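Local structure of leucine aminopeptidase (7D1B) at residues Thr227-Leu232 and Ala293-Val298; Lys56-Leu61 and Gly159-Met164; Arg100-Arg105 and Leu198-Lys203; Lys171-Asn176 and Gly332-Gln337; Arg67-Pro72 and Val108-Leu113. The protein is a zinc-binding enzyme of the M28 peptidase family that probably works as a glutaminyl cyclase, closing N-terminal glutamine into pyroglutamate. All coordinates share one frame; numbering follows the deposited sequence. Where two conformers were deposited one is given.

Contact 1: Thr227-Leu232 and Ala293-Val298; sequences TGAVLL and AGIPAV
Pro296, just before strand 297-300, brings a ring carbon to a carbonyl: CD lies 3.6 Å from Thr227 O, and a proline has no N-H to offer there. The amide N of Gly228 is buried by the contact and has no partner in the model. Ala229 N donates to Pro296 O at 2.8 Å, though with a bent N-H...O angle of 135°, and the same oxygen also takes a CA-H contact from Gly228. Ala229 O then receives Val298 N at 3.0 Å, and Leu231 N reaches Val298 O at 2.8 Å with a straighter angle of 166°. The two methyls of Ala229 and Ala297 meet on one face of the sheet, CB to CB 3.9 Å. On that face Ile295 adds its CG2, anti to its own backbone N, 4.1 Å from Ala229 CB. Val230 and Val298 occupy the other face. There Leu255 of helix 253-266 touches both valines, while Leu330 and Trp333 of helix 320-336 cover Val230. Strand 225-232 thus lies between strand 123-130, whose Ile126 and Cys128 share backbone hydrogen bonds with Gly228 and Val230, and strand 297-300 at one edge of the sheet.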
# COMPACT_ATOMS: atom_id res chain seq x y z
N THR A 227 14.16 -6.09 5.64
CA THR A 227 15.23 -5.60 4.78
C THR A 227 14.73 -4.67 3.68
O THR A 227 15.56 -4.06 2.99
CB THR A 227 16.01 -6.77 4.18
OG1 THR A 227 15.09 -7.63 3.52
CG2 THR A 227 16.74 -7.55 5.29
N GLY A 228 13.42 -4.53 3.50
CA GLY A 228 12.91 -3.63 2.49
C GLY A 228 11.40 -3.64 2.54
O GLY A 228 10.76 -4.61 2.98
N ALA A 229 10.82 -2.54 2.03
CA ALA A 229 9.38 -2.37 1.98
C ALA A 229 9.00 -1.61 0.72
O ALA A 229 9.67 -0.65 0.35
CB ALA A 229 8.87 -1.59 3.19
N VAL A 230 7.90 -2.04 0.10
CA VAL A 230 7.30 -1.32 -1.02
C VAL A 230 5.90 -0.91 -0.61
O VAL A 230 5.08 -1.78 -0.28
CB VAL A 230 7.29 -2.14 -2.32
CG1 VAL A 230 6.51 -1.39 -3.38
CG2 VAL A 230 8.72 -2.40 -2.78
N LEU A 231 5.64 0.39 -0.64
CA LEU A 231 4.32 0.96 -0.42
C LEU A 231 3.66 1.19 -1.77
O LEU A 231 4.27 1.73 -2.69
CB LEU A 231 4.47 2.30 0.31
CG LEU A 231 3.19 3.10 0.44
CD1 LEU A 231 2.17 2.39 1.35
CD2 LEU A 231 3.49 4.49 0.98
N LEU A 232 2.42 0.75 -1.89
CA LEU A 232 1.62 0.95 -3.10
C LEU A 232 0.64 2.09 -2.83
O LEU A 232 -0.16 1.98 -1.90
CB LEU A 232 0.82 -0.31 -3.36
CG LEU A 232 1.65 -1.57 -3.61
CD1 LEU A 232 0.72 -2.79 -3.63
CD2 LEU A 232 2.46 -1.44 -4.90
N ALA A 293 12.55 4.08 10.66
CA ALA A 293 12.86 2.92 11.47
C ALA A 293 13.97 2.07 10.89
O ALA A 293 14.24 0.98 11.40
CB ALA A 293 11.60 2.07 11.69
N GLY A 294 14.64 2.55 9.84
CA GLY A 294 15.74 1.80 9.26
C GLY A 294 15.34 0.72 8.28
O GLY A 294 16.17 -0.13 7.95
N ILE A 295 14.10 0.73 7.81
CA ILE A 295 13.65 -0.20 6.78
C ILE A 295 13.66 0.55 5.45
O ILE A 295 12.82 1.45 5.27
CB ILE A 295 12.24 -0.74 7.07
CG1 ILE A 295 12.15 -1.36 8.48
CG2 ILE A 295 11.83 -1.72 5.97
CD1 ILE A 295 10.71 -1.64 8.90
N PRO A 296 14.55 0.23 4.51
CA PRO A 296 14.50 0.92 3.21
C PRO A 296 13.11 0.74 2.61
O PRO A 296 12.61 -0.39 2.51
CB PRO A 296 15.57 0.20 2.40
CG PRO A 296 16.51 -0.43 3.41
CD PRO A 296 15.62 -0.79 4.58
N ALA A 297 12.47 1.85 2.24
CA ALA A 297 11.07 1.80 1.85
C ALA A 297 10.81 2.74 0.68
O ALA A 297 11.14 3.94 0.73
CB ALA A 297 10.14 2.12 3.01
N VAL A 298 10.20 2.19 -0.37
CA VAL A 298 9.93 2.91 -1.61
C VAL A 298 8.43 3.07 -1.78
O VAL A 298 7.67 2.11 -1.60
CB VAL A 298 10.53 2.14 -2.81
CG1 VAL A 298 10.04 2.70 -4.14
CG2 VAL A 298 12.03 2.12 -2.70

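Contact 2: Lys56-Leu61 and Gly159-Met164; sequences KYVQQL and GAALMM
Val58 and Ala161 form the tight spot of a helix-helix packing in this alpha/beta fold: helix 51-63 lies across helix 153-167, the short axes 8.4 Å apart and their N-to-C directions at 127°. Val58 CG2 is only 3.4 Å from Ala161 CB, closer than usual van der Waals contact. The small side chain of Ala161 lets the helices come this near, and the CB of Tyr57 rests on the same methyl at 3.8 Å. One turn along, Leu61 puts CD1 against Ala160 CB, also at 3.8 Å. Met164 buries more area than any other residue of the contact. Its CB lies over the face of the Tyr57 ring, 4.0 Å from the centroid, as a CH-pi contact, and its sulfur approaches obliquely in a Met-aromatic contact. The ring is held from elsewhere too: Tyr57 OH hydrogen-bonds His168 NE2, and His84 meets the ring edge-to-face. An alanine at Tyr57 would probably leave Met164 without the ring it leans on, opening a gap between the helices, and leave His168 without its hydroxyl partner. Toward Gln60 the contact loosens. That residue is partly exposed, and its extended chain crosses Met164 at about a right angle, with OE1 no nearer than 4.1 Å to Met164 CE. Ala160 also touches Leu183 of strand 178-184, and Met323 of helix 320-336 touches both Val58 and Ala161. The Met164 chain bends at its last torsion (chi3 78°), which sets CE 3.6 Å from Tyr57 CD1.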
# COMPACT_ATOMS: atom_id res chain seq x y z
N LYS A 56 -12.09 -6.71 -9.87
CA LYS A 56 -13.26 -7.13 -9.10
C LYS A 56 -13.03 -6.93 -7.61
O LYS A 56 -13.95 -6.57 -6.88
CB LYS A 56 -13.60 -8.58 -9.41
CG LYS A 56 -14.74 -9.18 -8.58
CD LYS A 56 -14.89 -10.69 -8.82
CE LYS A 56 -13.80 -11.48 -8.10
NZ LYS A 56 -13.89 -12.96 -8.30
N TYR A 57 -11.81 -7.18 -7.13
CA TYR A 57 -11.53 -6.94 -5.71
C TYR A 57 -11.59 -5.45 -5.37
O TYR A 57 -12.06 -5.09 -4.28
CB TYR A 57 -10.19 -7.57 -5.31
CG TYR A 57 -10.20 -9.07 -5.29
CD1 TYR A 57 -11.31 -9.77 -4.85
CD2 TYR A 57 -9.09 -9.80 -5.70
CE1 TYR A 57 -11.32 -11.15 -4.82
CE2 TYR A 57 -9.08 -11.18 -5.67
CZ TYR A 57 -10.20 -11.85 -5.24
OH TYR A 57 -10.22 -13.23 -5.21
N VAL A 58 -11.13 -4.57 -6.28
CA VAL A 58 -11.34 -3.14 -6.04
C VAL A 58 -12.83 -2.84 -5.89
O VAL A 58 -13.26 -2.13 -4.98
CB VAL A 58 -10.72 -2.27 -7.14
CG1 VAL A 58 -11.02 -0.80 -6.85
CG2 VAL A 58 -9.22 -2.49 -7.24
N GLN A 59 -13.63 -3.35 -6.84
CA GLN A 59 -15.07 -3.10 -6.80
C GLN A 59 -15.68 -3.64 -5.51
O GLN A 59 -16.55 -3.00 -4.91
CB GLN A 59 -15.73 -3.76 -8.01
CG GLN A 59 -17.21 -3.43 -8.13
CD GLN A 59 -17.43 -1.99 -8.54
OE1 GLN A 59 -16.95 -1.56 -9.59
NE2 GLN A 59 -18.15 -1.24 -7.71
N GLN A 60 -15.25 -4.82 -5.07
CA GLN A 60 -15.81 -5.41 -3.86
C GLN A 60 -15.54 -4.54 -2.64
O GLN A 60 -16.44 -4.27 -1.81
CB GLN A 60 -15.21 -6.80 -3.66
CG GLN A 60 -15.69 -7.48 -2.39
CD GLN A 60 -15.08 -8.85 -2.15
OE1 GLN A 60 -14.29 -9.35 -2.97
NE2 GLN A 60 -15.45 -9.47 -1.03
N LEU A 61 -14.29 -4.07 -2.51
CA LEU A 61 -13.95 -3.22 -1.38
C LEU A 61 -14.71 -1.90 -1.45
O LEU A 61 -15.25 -1.43 -0.44
CB LEU A 61 -12.44 -3.01 -1.29
CG LEU A 61 -11.63 -4.28 -0.99
CD1 LEU A 61 -10.15 -3.97 -1.04
CD2 LEU A 61 -11.99 -4.86 0.37
N GLY A 159 -4.34 -0.98 -3.52
CA GLY A 159 -3.26 -1.75 -2.93
C GLY A 159 -3.79 -2.96 -2.19
O GLY A 159 -3.25 -4.07 -2.31
N ALA A 160 -4.84 -2.77 -1.38
CA ALA A 160 -5.47 -3.90 -0.72
C ALA A 160 -5.96 -4.92 -1.73
O ALA A 160 -5.80 -6.14 -1.54
CB ALA A 160 -6.61 -3.42 0.18
N ALA A 161 -6.58 -4.45 -2.82
CA ALA A 161 -7.08 -5.34 -3.85
C ALA A 161 -5.96 -6.09 -4.55
O ALA A 161 -6.10 -7.29 -4.86
CB ALA A 161 -7.92 -4.56 -4.85
N LEU A 162 -4.83 -5.42 -4.81
CA LEU A 162 -3.71 -6.12 -5.42
C LEU A 162 -3.18 -7.18 -4.47
O LEU A 162 -2.83 -8.28 -4.90
CB LEU A 162 -2.62 -5.15 -5.86
CG LEU A 162 -1.40 -5.83 -6.52
CD1 LEU A 162 -1.81 -6.71 -7.72
CD2 LEU A 162 -0.38 -4.80 -6.96
N MET A 163 -3.14 -6.89 -3.16
CA MET A 163 -2.77 -7.93 -2.20
C MET A 163 -3.75 -9.10 -2.26
O MET A 163 -3.33 -10.27 -2.17
CB MET A 163 -2.73 -7.37 -0.78
CG MET A 163 -1.64 -6.39 -0.50
SD MET A 163 -1.91 -5.70 1.12
CE MET A 163 -0.62 -4.45 1.16
N MET A 164 -5.05 -8.82 -2.39
CA MET A 164 -6.02 -9.91 -2.52
C MET A 164 -5.72 -10.76 -3.74
O MET A 164 -5.80 -11.99 -3.68
CB MET A 164 -7.44 -9.34 -2.60
CG MET A 164 -7.92 -8.73 -1.29
SD MET A 164 -9.61 -8.07 -1.41
CE MET A 164 -10.54 -9.59 -1.31

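Contact 3: Arg100-Arg105 and Leu198-Lys203; sequences RQRSQR and LQEGDK
Gln101 uses its side-chain amide to meet both the N-H and the C=O of Lys203. Its NE2 donates to Lys203 O at 2.9 Å, in the carbonyl plane and nearly straight at 175°, while its OE1 accepts Lys203 N from above the amide plane. The same OE1 takes Arg102 N on a lone pair, and NE2 also serves Tyr189 O, so both amide atoms are engaged twice. An alanine here would probably leave Lys203 N and O, and Arg102 N, without these mates, and uncover the Asp202 carboxylate. The amide lies stacked on the Asp202 carboxylate, their planes 7° apart. That carboxylate is well supplied: OD1 receives Ser103 N at 2.9 Å, and OD2 receives Ser103 OG at 2.8 Å through its syn lone pair, besides the amides of Leu191 and Asp192. Ser103 OG in turn accepts Gln104 NE2. Arg102 NH1 donates to Gly201 O at 2.8 Å, in the guanidinium plane, with Lys203 CB over the centre of one face. Lys203 NZ turns off to a salt bridge with Glu209. What results is a type I beta turn, Gln101 to Gln104, docked by the Gln101 amide onto the loop that follows the zinc ligand Glu188.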
# COMPACT_ATOMS: atom_id res chain seq x y z
N ARG A 100 -5.98 9.87 19.20
CA ARG A 100 -6.86 11.04 19.17
C ARG A 100 -6.46 11.88 17.96
O ARG A 100 -5.36 12.42 17.92
CB ARG A 100 -6.74 11.87 20.45
CG ARG A 100 -7.75 13.00 20.46
CD ARG A 100 -7.56 13.96 21.64
NE ARG A 100 -6.29 14.69 21.60
CZ ARG A 100 -6.05 15.76 20.83
NH1 ARG A 100 -6.99 16.21 19.99
NH2 ARG A 100 -4.88 16.37 20.91
N GLN A 101 -7.36 12.00 16.99
CA GLN A 101 -7.07 12.89 15.87
C GLN A 101 -7.12 14.34 16.36
O GLN A 101 -7.85 14.67 17.30
CB GLN A 101 -8.07 12.62 14.75
CG GLN A 101 -7.89 13.43 13.47
CD GLN A 101 -6.49 13.35 12.88
OE1 GLN A 101 -5.55 13.95 13.40
NE2 GLN A 101 -6.33 12.60 11.78
N ARG A 102 -6.32 15.21 15.74
CA ARG A 102 -6.08 16.55 16.29
C ARG A 102 -7.36 17.33 16.52
O ARG A 102 -7.49 18.01 17.54
CB ARG A 102 -5.17 17.35 15.36
CG ARG A 102 -3.76 16.80 15.23
CD ARG A 102 -2.97 17.70 14.28
NE ARG A 102 -1.61 17.22 14.11
CZ ARG A 102 -0.93 17.32 12.96
NH1 ARG A 102 -1.49 17.84 11.88
NH2 ARG A 102 0.30 16.85 12.91
N SER A 103 -8.30 17.26 15.58
CA SER A 103 -9.52 18.05 15.61
C SER A 103 -10.58 17.46 16.53
O SER A 103 -11.63 18.09 16.68
CB SER A 103 -10.09 18.17 14.19
OG SER A 103 -10.46 16.89 13.69
N GLN A 104 -10.34 16.30 17.14
CA GLN A 104 -11.34 15.58 17.91
C GLN A 104 -10.91 15.41 19.36
O GLN A 104 -9.73 15.44 19.68
CB GLN A 104 -11.53 14.18 17.31
CG GLN A 104 -11.78 14.22 15.80
CD GLN A 104 -13.05 14.98 15.41
OE1 GLN A 104 -14.14 14.68 15.91
NE2 GLN A 104 -12.92 15.96 14.52
N ARG A 105 -11.89 15.20 20.25
CA ARG A 105 -11.56 14.74 21.60
C ARG A 105 -11.69 13.23 21.74
O ARG A 105 -10.98 12.64 22.56
CB ARG A 105 -12.43 15.41 22.65
CG ARG A 105 -12.17 16.88 22.75
CD ARG A 105 -12.65 17.43 24.07
NE ARG A 105 -12.04 18.73 24.29
CZ ARG A 105 -12.50 19.85 23.74
NH1 ARG A 105 -13.59 19.81 22.98
NH2 ARG A 105 -11.88 21.02 23.90
N LEU A 198 -2.57 28.71 6.35
CA LEU A 198 -3.05 29.20 7.64
C LEU A 198 -3.17 28.13 8.72
O LEU A 198 -2.84 28.41 9.88
CB LEU A 198 -4.38 29.93 7.47
CG LEU A 198 -4.31 31.38 6.99
CD1 LEU A 198 -5.67 32.05 7.05
CD2 LEU A 198 -3.28 32.17 7.79
N GLN A 199 -3.65 26.93 8.40
CA GLN A 199 -3.83 25.87 9.39
C GLN A 199 -3.42 24.52 8.82
O GLN A 199 -3.84 24.16 7.72
CB GLN A 199 -5.29 25.81 9.87
CG GLN A 199 -5.79 27.09 10.51
CD GLN A 199 -7.29 27.08 10.72
OE1 GLN A 199 -7.91 26.01 10.77
NE2 GLN A 199 -7.89 28.26 10.85
N GLU A 200 -2.63 23.77 9.60
CA GLU A 200 -2.14 22.45 9.19
C GLU A 200 -3.24 21.39 9.07
O GLU A 200 -3.17 20.53 8.18
CB GLU A 200 -1.06 21.97 10.16
CG GLU A 200 -0.48 20.59 9.86
CD GLU A 200 -0.18 20.37 8.38
OE1 GLU A 200 0.55 21.19 7.79
OE2 GLU A 200 -0.68 19.37 7.82
N GLY A 201 -4.25 21.44 9.91
CA GLY A 201 -5.30 20.44 9.86
C GLY A 201 -4.89 19.16 10.59
O GLY A 201 -3.96 19.12 11.42
N ASP A 202 -5.64 18.11 10.30
CA ASP A 202 -5.46 16.81 10.93
C ASP A 202 -4.18 16.08 10.53
O ASP A 202 -3.55 16.36 9.50
CB ASP A 202 -6.72 15.97 10.75
CG ASP A 202 -7.82 16.36 11.71
OD1 ASP A 202 -7.53 16.99 12.75
OD2 ASP A 202 -9.00 16.02 11.42
N LYS A 203 -3.82 15.10 11.37
CA LYS A 203 -2.58 14.34 11.27
C LYS A 203 -2.72 13.11 10.38
O LYS A 203 -3.74 12.42 10.41
CB LYS A 203 -2.19 13.90 12.69
CG LYS A 203 -0.94 13.04 12.74
CD LYS A 203 -0.47 12.79 14.18
CE LYS A 203 0.50 11.60 14.25
NZ LYS A 203 1.70 11.76 13.37

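Contact 4: Lys171-Asn176 and Gly332-Gln337; sequences KGVPSN and GWIQIQ
Asn176 and Gln337 make the one direct hydrogen bond of this contact, which ties the loop before strand 178-184 to the residue that follows helix 320-336 in the alpha/beta fold. Asn176 ND2 donates to Gln337 O at 2.9 Å, in the plane of the carbonyl. Beside it the contact is van der Waals packing. Ser175 brings OG to 3.4 Å from Ile334 CG2, and Val173 CG1 meets Gln335 CG at 4.0 Å, the two side chains crossing at about a right angle. Gln335 CG also faces Pro174 O at 3.6 Å. Two waters fill in where the backbones stand apart: one bridges Pro174 O and Gln335 O, while the other accepts Asn176 N at 2.8 Å and also bonds Ile334 O and Gln337 O. Water thus links the Ile334 and Gln335 carbonyls to the loop.

Further out, the polar ends of these side chains are spoken for. Ser175 OG bonds Val177 O, and Gln335 NE2 reaches Leu331 O and Lys45 O. Leu125 of strand 123-130 touches Ile334 and Gln337 from the sheet. Gln337 folds back on its own helix, its chain bent at chi2 (-54°), and donates from NE2 to Trp333 O at 2.9 Å; the same nitrogen also bonds Glu258 OE1.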
# COMPACT_ATOMS: atom_id res chain seq x y z
N LYS A 171 1.50 -18.86 -2.12
CA LYS A 171 2.02 -20.16 -1.67
C LYS A 171 2.73 -20.90 -2.78
O LYS A 171 3.42 -21.88 -2.48
CB LYS A 171 0.95 -21.03 -1.01
CG LYS A 171 0.54 -20.55 0.38
CD LYS A 171 1.69 -20.29 1.33
CE LYS A 171 2.53 -21.52 1.61
NZ LYS A 171 2.11 -22.16 2.89
N GLY A 172 2.60 -20.46 -4.04
CA GLY A 172 3.37 -21.02 -5.14
C GLY A 172 4.61 -20.23 -5.50
O GLY A 172 5.23 -20.54 -6.53
N VAL A 173 5.00 -19.23 -4.72
CA VAL A 173 6.14 -18.37 -5.05
C VAL A 173 7.37 -18.85 -4.29
O VAL A 173 7.31 -18.97 -3.05
CB VAL A 173 5.85 -16.90 -4.70
CG1 VAL A 173 7.09 -16.05 -4.94
CG2 VAL A 173 4.67 -16.39 -5.52
N PRO A 174 8.50 -19.10 -4.97
CA PRO A 174 9.74 -19.41 -4.25
C PRO A 174 10.36 -18.12 -3.74
O PRO A 174 10.53 -17.15 -4.49
CB PRO A 174 10.61 -20.08 -5.31
CG PRO A 174 10.13 -19.49 -6.60
CD PRO A 174 8.67 -19.16 -6.43
N SER A 175 10.73 -18.11 -2.45
CA SER A 175 11.23 -16.87 -1.86
C SER A 175 12.25 -17.18 -0.77
O SER A 175 11.95 -17.90 0.18
CB SER A 175 10.09 -16.08 -1.24
OG SER A 175 10.63 -14.90 -0.66
N ASN A 176 13.41 -16.53 -0.86
CA ASN A 176 14.41 -16.64 0.19
C ASN A 176 14.17 -15.68 1.35
O ASN A 176 14.96 -15.68 2.30
CB ASN A 176 15.80 -16.39 -0.41
CG ASN A 176 16.13 -17.41 -1.48
OD1 ASN A 176 15.81 -18.60 -1.33
ND2 ASN A 176 16.72 -16.96 -2.57
N GLY A 332 8.63 -10.30 -8.74
CA GLY A 332 10.00 -10.45 -9.20
C GLY A 332 11.00 -9.96 -8.17
O GLY A 332 12.01 -10.62 -7.91
N TRP A 333 10.71 -8.81 -7.57
CA TRP A 333 11.53 -8.28 -6.48
C TRP A 333 11.68 -9.30 -5.36
O TRP A 333 12.78 -9.55 -4.86
CB TRP A 333 10.86 -6.99 -5.99
CG TRP A 333 11.45 -6.40 -4.73
CD1 TRP A 333 12.75 -6.00 -4.52
CD2 TRP A 333 10.73 -6.09 -3.53
NE1 TRP A 333 12.88 -5.48 -3.25
CE2 TRP A 333 11.65 -5.52 -2.62
CE3 TRP A 333 9.40 -6.26 -3.13
CZ2 TRP A 333 11.28 -5.09 -1.35
CZ3 TRP A 333 9.02 -5.84 -1.85
CH2 TRP A 333 9.96 -5.26 -0.98
N ILE A 334 10.57 -9.94 -4.97
CA ILE A 334 10.62 -10.97 -3.94
C ILE A 334 11.54 -12.12 -4.36
O ILE A 334 12.39 -12.57 -3.58
CB ILE A 334 9.20 -11.45 -3.60
CG1 ILE A 334 8.45 -10.37 -2.84
CG2 ILE A 334 9.22 -12.77 -2.83
CD1 ILE A 334 6.92 -10.50 -2.91
N GLN A 335 11.36 -12.62 -5.58
CA GLN A 335 12.07 -13.81 -6.01
C GLN A 335 13.56 -13.58 -6.17
O GLN A 335 14.33 -14.53 -6.02
CB GLN A 335 11.51 -14.30 -7.34
CG GLN A 335 10.14 -14.92 -7.25
CD GLN A 335 9.56 -15.08 -8.63
OE1 GLN A 335 9.87 -16.05 -9.34
NE2 GLN A 335 8.78 -14.10 -9.06
N ILE A 336 14.00 -12.36 -6.52
CA ILE A 336 15.43 -12.15 -6.77
C ILE A 336 16.24 -11.99 -5.49
O ILE A 336 17.47 -11.97 -5.55
CB ILE A 336 15.72 -11.00 -7.76
CG1 ILE A 336 15.34 -9.65 -7.15
CG2 ILE A 336 15.04 -11.26 -9.10
CD1 ILE A 336 15.71 -8.47 -8.03
N GLN A 337 15.60 -11.85 -4.33
CA GLN A 337 16.36 -11.73 -3.09
C GLN A 337 17.17 -12.99 -2.83
O GLN A 337 16.67 -14.10 -2.97
CB GLN A 337 15.44 -11.49 -1.89
CG GLN A 337 14.53 -10.26 -2.03
CD GLN A 337 15.32 -9.00 -2.34
OE1 GLN A 337 16.19 -8.60 -1.56
NE2 GLN A 337 15.04 -8.38 -3.48
O HOH W 1 13.33 -17.13 -5.07
O HOH W 2 13.95 -14.78 -2.95

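Contact 5: Arg67-Pro72 and Val108-Leu113; sequences RISGTP and VDMTNL
Ser69 and Met110 meet side chain to side chain, the serine hydroxymethyl set against the thioether end of the methionine. Ser69 OG lies 3.5 Å from Met110 SD and 3.6 Å from Met110 CE, and Ser69 CB is about as near to both. The methionine gets there through its second torsion: chi2 of -84° turns SD to the side of Ser69. Met110 was modelled in two conformers, and these distances are those of one. The hydroxyl itself is committed elsewhere, for Ser69 OG bonds Asp185 OD1, while the other oxygen of that carboxylate takes Thr111 N. Asp185 therefore grips both segments at once.

Two residues earlier on the strand, Val108 points toward the loop and lays CG2, anti to its backbone N, beside Gly70, the methyl 3.9 Å from Gly70 CA; this valine too has a second conformer. Gly70 has positive phi (79°) as the third residue of a type II turn from Ile68 to Thr71, where glycine is the usual choice. Instead of a direct backbone bond, a water links the segments, accepting Gly70 N at 2.8 Å and donating to Asp109 O at 2.7 Å. The Asp109 carboxylate makes a salt bridge to Lys98 of the adjoining strand 91-99. Within the turn Thr71 OG1 donates to Ile68 O at 2.7 Å, alongside a weak backbone bond. This is a type II turn running straight into the N-cap of helix 72-87, laid against strand 108-117 with the Ser69 side chain about 8 Å from that of the zinc ligand Glu188.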
# COMPACT_ATOMS: atom_id res chain seq x y z
N ARG A 67 -14.68 3.30 4.08
CA ARG A 67 -13.99 2.54 5.11
C ARG A 67 -13.15 3.49 5.94
O ARG A 67 -11.92 3.34 6.07
CB ARG A 67 -13.15 1.43 4.47
CG ARG A 67 -13.99 0.33 3.80
CD ARG A 67 -13.48 0.05 2.39
NE ARG A 67 -13.99 1.06 1.48
CZ ARG A 67 -13.37 1.53 0.39
NH1 ARG A 67 -12.14 1.17 0.11
NH2 ARG A 67 -14.02 2.39 -0.40
N ILE A 68 -13.80 4.52 6.48
CA ILE A 68 -13.12 5.50 7.32
C ILE A 68 -12.69 4.83 8.62
O ILE A 68 -13.38 3.94 9.14
CB ILE A 68 -14.10 6.67 7.57
CG1 ILE A 68 -14.47 7.36 6.25
CG2 ILE A 68 -13.52 7.64 8.58
CD1 ILE A 68 -15.72 8.24 6.35
N SER A 69 -11.54 5.23 9.16
CA SER A 69 -11.09 4.65 10.43
C SER A 69 -12.20 4.72 11.47
O SER A 69 -12.91 5.73 11.59
CB SER A 69 -9.89 5.42 10.97
OG SER A 69 -8.80 5.30 10.10
N GLY A 70 -12.35 3.64 12.23
CA GLY A 70 -13.24 3.63 13.37
C GLY A 70 -14.70 3.44 13.03
O GLY A 70 -15.55 3.73 13.88
N THR A 71 -15.03 2.97 11.83
CA THR A 71 -16.41 2.86 11.38
C THR A 71 -16.77 1.42 11.04
O THR A 71 -15.88 0.59 10.79
CB THR A 71 -16.68 3.73 10.14
OG1 THR A 71 -15.93 3.21 9.02
CG2 THR A 71 -16.33 5.20 10.39
N PRO A 72 -18.06 1.12 10.96
CA PRO A 72 -18.47 -0.24 10.55
C PRO A 72 -17.95 -0.66 9.19
O PRO A 72 -17.66 -1.85 9.01
CB PRO A 72 -20.00 -0.15 10.57
CG PRO A 72 -20.27 0.90 11.65
CD PRO A 72 -19.20 1.93 11.43
N VAL A 108 -10.19 7.18 18.61
CA VAL A 108 -10.56 6.36 17.47
C VAL A 108 -9.77 5.07 17.55
O VAL A 108 -8.54 5.09 17.76
CB VAL A 108 -10.37 7.11 16.13
CG1 VAL A 108 -8.98 7.65 15.93
CG2 VAL A 108 -10.83 6.25 14.96
N ASP A 109 -10.48 3.95 17.40
CA ASP A 109 -9.85 2.65 17.30
C ASP A 109 -9.25 2.47 15.91
O ASP A 109 -9.91 2.73 14.91
CB ASP A 109 -10.91 1.56 17.49
CG ASP A 109 -11.36 1.44 18.92
OD1 ASP A 109 -10.51 1.52 19.82
OD2 ASP A 109 -12.57 1.25 19.13
N MET A 110 -7.99 2.06 15.87
CA MET A 110 -7.25 1.78 14.65
C MET A 110 -6.77 0.34 14.69
O MET A 110 -6.45 -0.19 15.77
CB MET A 110 -6.04 2.70 14.55
CG MET A 110 -6.40 4.15 14.54
SD MET A 110 -6.82 4.59 12.84
CE MET A 110 -6.98 6.38 12.96
N THR A 111 -6.68 -0.27 13.51
CA THR A 111 -6.16 -1.63 13.41
C THR A 111 -5.32 -1.75 12.14
O THR A 111 -5.86 -1.63 11.04
CB THR A 111 -7.28 -2.68 13.36
OG1 THR A 111 -8.18 -2.48 14.46
CG2 THR A 111 -6.71 -4.10 13.45
N ASN A 112 -4.02 -2.00 12.28
CA ASN A 112 -3.25 -2.44 11.12
C ASN A 112 -3.46 -3.94 10.95
O ASN A 112 -3.61 -4.68 11.93
CB ASN A 112 -1.76 -2.21 11.31
CG ASN A 112 -1.37 -0.74 11.44
OD1 ASN A 112 -2.02 0.15 10.87
ND2 ASN A 112 -0.29 -0.50 12.17
N LEU A 113 -3.48 -4.40 9.71
CA LEU A 113 -3.61 -5.83 9.43
C LEU A 113 -2.32 -6.32 8.78
O LEU A 113 -1.77 -5.67 7.90
CB LEU A 113 -4.77 -6.09 8.48
CG LEU A 113 -5.58 -7.39 8.44
CD1 LEU A 113 -6.18 -7.67 9.81
CD2 LEU A 113 -6.69 -7.32 7.40
O HOH W 3 -10.26 1.73 12.43

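In the fold
Contacts 1, 2 and 5 are buried; 3 and 4 only partly. Contact 1 is backbone pairing at one side of the sheet, contact 2 apolar packing between two helices, and they meet where Leu232 touches Leu162 and Gly159. Contact 4 uses waters at the end of helix 320-336; Trp333 of that helix lies on Val230, which joins it to contact 1. Contacts 3 and 5 lie on the same side of the chain, about 17 Å apart between centres: contact 3 pins the loop between strands 91-99 and 108-117, contact 5 the start of strand 108-117. Contact 3 is the most polar; contact 5 mixes sulfur, methyl and water. Leu61 O approaches Arg67 NE, bringing contacts 2 and 5 together.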